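DNA polymerase III subunit beta (Pseudomonas aeruginosa, PDB 4TSZ) forms the sliding clamp of bacterial replication, which tethers DNA polymerases and other proteins to DNA and makes synthesis processive. Local coordinates at residues E[203-206]-E[207-211]; E[327-330]-E[331-335]. All coordinates share one frame; numbering follows the deposited sequence.

Contact 1 of 2, residues E[203-206]-E[207-211]; sequences LELA and RLLTE
The guanidinium of Arg207 lies flat over a backbone carbonyl one helical turn back: Leu203 O sits 3.5 Å above the guanidinium plane, over its centre, while the same oxygen accepts the helical bond from Arg207 N. A bend at chi3 (-61°) folds the arginine chain back along the helix to reach this place. At the guanidinium edge, Arg207 NH2 meets Glu204 OE1 at 3.1 Å in a salt bridge. The bond is fairly straight (161°), but it reaches the carboxylate from above its plane, and the two flat groups stand 76° apart. A water donates to Glu204 OE2 and is weakly held by Arg207 NE, so it bridges the pair only loosely. On the other flank, Leu205 CG and Leu209 CD1 are 4.1 Å apart. Here the helix ends: Leu209 N makes weak bonds to Leu205 O at 3.1 Å and Ala206 O at 3.3 Å, and Leu209 then centres an inverse gamma turn. In the central domain, Ala206 and Leu209 face helix 133-141, Leu205 and Leu208 lie against Phe234 of strand 232-237, and Glu211 N bonds to Gln133 OE1.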
ATOM      1  N   LEU E 203       6.137 -11.626  15.370  1.00 42.22           N
ATOM      2  CA  LEU E 203       5.474 -11.310  14.108  1.00 41.56           C
ATOM      3  C   LEU E 203       6.385 -11.637  12.926  1.00 46.87           C
ATOM      4  O   LEU E 203       5.901 -12.123  11.905  1.00 46.71           O
ATOM      5  CB  LEU E 203       4.995  -9.849  14.050  1.00 40.46           C
ATOM      6  CG  LEU E 203       3.892  -9.439  15.026  1.00 44.21           C
ATOM      7  CD1 LEU E 203       3.843  -7.944  15.151  1.00 43.15           C
ATOM      8  CD2 LEU E 203       2.530 -10.020  14.642  1.00 44.70           C
ATOM      9  N   GLU E 204       7.697 -11.401  13.081  1.00 44.12           N
ATOM     10  CA  GLU E 204       8.701 -11.724  12.072  1.00 44.92           C
ATOM     11  C   GLU E 204       8.741 -13.238  11.880  1.00 49.65           C
ATOM     12  O   GLU E 204       8.652 -13.694  10.741  1.00 49.58           O
ATOM     13  CB  GLU E 204      10.093 -11.197  12.482  1.00 46.42           C
ATOM     14  CG  GLU E 204      11.177 -11.377  11.422  1.00 57.02           C
ATOM     15  CD  GLU E 204      10.859 -10.809  10.049  1.00 78.93           C
ATOM     16  OE1 GLU E 204      10.473  -9.620   9.970  1.00 81.19           O
ATOM     17  OE2 GLU E 204      10.965 -11.565   9.056  1.00 70.93           O
ATOM     18  N   LEU E 205       8.839 -14.003  13.002  1.00 46.21           N
ATOM     19  CA  LEU E 205       8.865 -15.462  12.992  1.00 46.45           C
ATOM     20  C   LEU E 205       7.654 -16.058  12.253  1.00 50.02           C
ATOM     21  O   LEU E 205       7.846 -16.932  11.401  1.00 50.29           O
ATOM     22  CB  LEU E 205       8.983 -16.033  14.421  1.00 46.98           C
ATOM     23  CG  LEU E 205       8.988 -17.566  14.555  1.00 52.60           C
ATOM     24  CD1 LEU E 205      10.123 -18.210  13.744  1.00 52.67           C
ATOM     25  CD2 LEU E 205       9.045 -17.990  16.017  1.00 56.02           C
ATOM     26  N   ALA E 206       6.423 -15.581  12.558  1.00 46.04           N
ATOM     27  CA  ALA E 206       5.191 -16.060  11.907  1.00 46.77           C
ATOM     28  C   ALA E 206       5.251 -15.883  10.387  1.00 52.29           C
ATOM     29  O   ALA E 206       4.865 -16.799   9.657  1.00 52.71           O
ATOM     30  CB  ALA E 206       3.968 -15.352  12.469  1.00 46.84           C
ATOM     31  N   ARG E 207       5.781 -14.734   9.920  1.00 48.58           N
ATOM     32  CA  ARG E 207       5.932 -14.436   8.496  1.00 49.36           C
ATOM     33  C   ARG E 207       6.958 -15.344   7.817  1.00 55.90           C
ATOM     34  O   ARG E 207       6.805 -15.650   6.632  1.00 56.95           O
ATOM     35  CB  ARG E 207       6.274 -12.961   8.261  1.00 47.13           C
ATOM     36  CG  ARG E 207       5.106 -12.012   8.511  1.00 54.31           C
ATOM     37  CD  ARG E 207       5.432 -10.585   8.073  1.00 55.34           C
ATOM     38  NE  ARG E 207       6.568 -10.007   8.797  1.00 52.36           N
ATOM     39  CZ  ARG E 207       6.457  -9.247   9.884  1.00 63.67           C
ATOM     40  NH1 ARG E 207       5.261  -8.973  10.393  1.00 45.51           N
ATOM     41  NH2 ARG E 207       7.542  -8.756  10.471  1.00 51.15           N
ATOM     42  N   LEU E 208       7.979 -15.783   8.565  1.00 53.32           N
ATOM     43  CA  LEU E 208       9.019 -16.689   8.074  1.00 54.33           C
ATOM     44  C   LEU E 208       8.537 -18.135   7.935  1.00 60.01           C
ATOM     45  O   LEU E 208       9.092 -18.869   7.120  1.00 61.13           O
ATOM     46  CB  LEU E 208      10.265 -16.629   8.977  1.00 54.26           C
ATOM     47  CG  LEU E 208      11.063 -15.319   8.987  1.00 58.74           C
ATOM     48  CD1 LEU E 208      12.047 -15.296  10.157  1.00 59.10           C
ATOM     49  CD2 LEU E 208      11.805 -15.089   7.662  1.00 61.78           C
ATOM     50  N   LEU E 209       7.506 -18.541   8.716  1.00 57.26           N
ATOM     51  CA  LEU E 209       6.965 -19.909   8.721  1.00 58.72           C
ATOM     52  C   LEU E 209       6.012 -20.175   7.532  1.00 68.18           C
ATOM     53  O   LEU E 209       4.822 -20.451   7.713  1.00 68.47           O
ATOM     54  CB  LEU E 209       6.314 -20.254  10.083  1.00 58.03           C
ATOM     55  CG  LEU E 209       7.199 -20.163  11.324  1.00 60.39           C
ATOM     56  CD1 LEU E 209       6.363 -20.088  12.580  1.00 60.26           C
ATOM     57  CD2 LEU E 209       8.197 -21.300  11.396  1.00 61.90           C
ATOM     58  N   THR E 210       6.571 -20.118   6.311  1.00 67.10           N
ATOM     59  CA  THR E 210       5.862 -20.277   5.034  1.00 67.82           C
ATOM     60  C   THR E 210       5.704 -21.727   4.534  1.00 75.19           C
ATOM     61  O   THR E 210       4.801 -21.997   3.729  1.00 75.56           O
ATOM     62  CB  THR E 210       6.475 -19.345   3.972  1.00 75.56           C
ATOM     63  OG1 THR E 210       7.887 -19.585   3.884  1.00 78.07           O
ATOM     64  CG2 THR E 210       6.210 -17.871   4.264  1.00 70.51           C
ATOM     65  N   GLU E 211       6.573 -22.650   4.999  1.00 72.95           N
ATOM     66  CA  GLU E 211       6.553 -24.057   4.601  1.00 74.79           C
ATOM     67  C   GLU E 211       5.335 -24.760   5.173  1.00 80.37           C
ATOM     68  O   GLU E 211       5.375 -25.209   6.321  1.00 80.23           O
TER
HETATM   69  O   HOH W   1       8.780 -11.481   6.585  1.00 57.14           O

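Contact 2 of 2, residues E[327-330]-E[331-335]; sequences LDVL and GVIGT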
ATOM      1  N   LEU E 327     -14.362  -7.380  16.466  1.00 31.47           N
ATOM      2  CA  LEU E 327     -13.992  -7.621  15.069  1.00 30.68           C
ATOM      3  C   LEU E 327     -12.649  -8.359  14.969  1.00 33.95           C
ATOM      4  O   LEU E 327     -12.506  -9.279  14.156  1.00 32.32           O
ATOM      5  CB  LEU E 327     -14.008  -6.322  14.236  1.00 29.49           C
ATOM      6  CG  LEU E 327     -15.403  -5.791  13.905  1.00 34.30           C
ATOM      7  CD1 LEU E 327     -15.365  -4.313  13.570  1.00 32.75           C
ATOM      8  CD2 LEU E 327     -16.063  -6.609  12.775  1.00 35.99           C
ATOM      9  N   ASP E 328     -11.704  -8.012  15.852  1.00 31.01           N
ATOM     10  CA  ASP E 328     -10.404  -8.678  15.926  1.00 31.90           C
ATOM     11  C   ASP E 328     -10.565 -10.172  16.205  1.00 37.36           C
ATOM     12  O   ASP E 328      -9.922 -10.990  15.546  1.00 37.78           O
ATOM     13  CB  ASP E 328      -9.524  -8.060  17.018  1.00 32.93           C
ATOM     14  CG  ASP E 328      -8.954  -6.708  16.701  1.00 35.07           C
ATOM     15  OD1 ASP E 328      -8.987  -6.310  15.516  1.00 37.80           O
ATOM     16  OD2 ASP E 328      -8.504  -6.032  17.638  1.00 32.26           O
ATOM     17  N   VAL E 329     -11.448 -10.525  17.162  1.00 33.79           N
ATOM     18  CA  VAL E 329     -11.735 -11.907  17.533  1.00 32.16           C
ATOM     19  C   VAL E 329     -12.385 -12.654  16.362  1.00 36.79           C
ATOM     20  O   VAL E 329     -11.944 -13.753  16.014  1.00 35.67           O
ATOM     21  CB  VAL E 329     -12.592 -12.003  18.826  1.00 34.60           C
ATOM     22  CG1 VAL E 329     -13.065 -13.441  19.064  1.00 34.30           C
ATOM     23  CG2 VAL E 329     -11.824 -11.487  20.038  1.00 33.60           C
ATOM     24  N   LEU E 330     -13.434 -12.057  15.762  1.00 34.86           N
ATOM     25  CA  LEU E 330     -14.156 -12.679  14.658  1.00 35.66           C
ATOM     26  C   LEU E 330     -13.265 -12.961  13.451  1.00 40.85           C
ATOM     27  O   LEU E 330     -13.446 -13.990  12.799  1.00 40.64           O
ATOM     28  CB  LEU E 330     -15.416 -11.879  14.275  1.00 35.48           C
ATOM     29  CG  LEU E 330     -16.530 -11.823  15.331  1.00 39.77           C
ATOM     30  CD1 LEU E 330     -17.585 -10.861  14.930  1.00 39.92           C
ATOM     31  CD2 LEU E 330     -17.133 -13.205  15.608  1.00 44.43           C
ATOM     32  N   GLY E 331     -12.269 -12.090  13.231  1.00 38.44           N
ATOM     33  CA  GLY E 331     -11.290 -12.194  12.155  1.00 37.63           C
ATOM     34  C   GLY E 331     -10.373 -13.399  12.252  1.00 42.94           C
ATOM     35  O   GLY E 331      -9.758 -13.772  11.256  1.00 44.07           O
ATOM     36  N   VAL E 332     -10.266 -14.016  13.444  1.00 39.41           N
ATOM     37  CA  VAL E 332      -9.438 -15.209  13.670  1.00 38.79           C
ATOM     38  C   VAL E 332     -10.245 -16.512  13.901  1.00 43.58           C
ATOM     39  O   VAL E 332      -9.654 -17.587  13.956  1.00 42.91           O
ATOM     40  CB  VAL E 332      -8.287 -15.002  14.695  1.00 40.52           C
ATOM     41  CG1 VAL E 332      -7.323 -13.905  14.234  1.00 38.15           C
ATOM     42  CG2 VAL E 332      -8.823 -14.712  16.095  1.00 40.73           C
ATOM     43  N   ILE E 333     -11.583 -16.421  14.033  1.00 41.50           N
ATOM     44  CA  ILE E 333     -12.442 -17.601  14.195  1.00 41.86           C
ATOM     45  C   ILE E 333     -12.528 -18.310  12.813  1.00 48.79           C
ATOM     46  O   ILE E 333     -12.948 -17.697  11.835  1.00 48.78           O
ATOM     47  CB  ILE E 333     -13.845 -17.209  14.774  1.00 44.45           C
ATOM     48  CG1 ILE E 333     -13.763 -16.599  16.210  1.00 43.63           C
ATOM     49  CG2 ILE E 333     -14.898 -18.362  14.653  1.00 45.66           C
ATOM     50  CD1 ILE E 333     -13.401 -17.571  17.400  1.00 45.46           C
ATOM     51  N   GLY E 334     -12.097 -19.569  12.757  1.00 47.55           N
ATOM     52  CA  GLY E 334     -12.056 -20.358  11.526  1.00 48.19           C
ATOM     53  C   GLY E 334     -13.311 -21.134  11.181  1.00 53.24           C
ATOM     54  O   GLY E 334     -13.458 -21.610  10.047  1.00 53.32           O
ATOM     55  N   THR E 335     -14.229 -21.261  12.152  1.00 48.85           N
ATOM     56  CA  THR E 335     -15.510 -21.934  11.953  1.00 49.40           C
ATOM     57  C   THR E 335     -16.594 -20.931  11.529  1.00 49.94           C
ATOM     58  O   THR E 335     -16.522 -19.727  11.826  1.00 46.61           O
ATOM     59  CB  THR E 335     -15.926 -22.735  13.200  1.00 54.50           C
ATOM     60  OG1 THR E 335     -15.983 -21.855  14.322  1.00 51.34           O
ATOM     61  CG2 THR E 335     -14.992 -23.900  13.489  1.00 55.28           C
TER
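In the C-terminal DNA-clamp domain, helix 323-330 passes into the loop before strand 337-342, and the amide partners shift from i-4 to i-3 across this junction. Gly331 N makes an i to i-4 bond, 3.0 Å from Leu327 O. The next amide takes an i to i-3 partner, with Val332 N 3.1 Å from Val329 O. That bond is straight at hydrogen (155°), yet the donor stands 56° out of the carbonyl plane, so the acceptor is met from above rather than on a lone pair. Ile333 N divides its reach between two weak bonds, to Val329 O and to Leu330 O. Leu330 O also accepts a bond from Arg262 NH1 of helix 262-273.

Val329 O is thus approached by two amides, one only weakly bonded, and side chains crowd it too. Val332 CG2, set between its own backbone N and carbonyl carbon, lies 3.3 Å from Val329 O. Ile333 CG1 comes within 3.4 Å of the same oxygen, placed beside the backbone N by chi1 of -63°. Hydrocarbon thus borders this carbonyl.

Tyr361 of strand 359-363 touches Val329, Val332 and Ile333, joining the helix end to the sheet, while Leu327 and Leu330 pack on Phe269 of helix 262-273. Asp328 forms a salt bridge through OD2 to Arg177 NH1, at the start of strand 177-184 in the central part of the chain. Between the segments, the apolar side-chain contact is Val329 CG1 to Ile333 CG1, at 4.3 Å.

In the fold
Contact 1 comes first along the chain, in the central domain, and contact 2 follows in the C-terminal domain. Their centres are 20 Å apart and their nearest atoms about 11 Å. Each lies at the C-terminal end of a helix that follows a strand: strand 193-198 precedes helix 199-208, and strand 317-322 precedes helix 323-330. The matching placement fits the repeated architecture of the DNA-clamp fold. Contact 2 rests on strand 359-363 of the eight-stranded antiparallel sheet spanning both domains, whereas contact 1 packs against strand 232-237 of the eight-stranded sheet shared with the N-terminal domain. The two helix ends thus lie against the two different sheets that join the central domain to its neighbours in the chain.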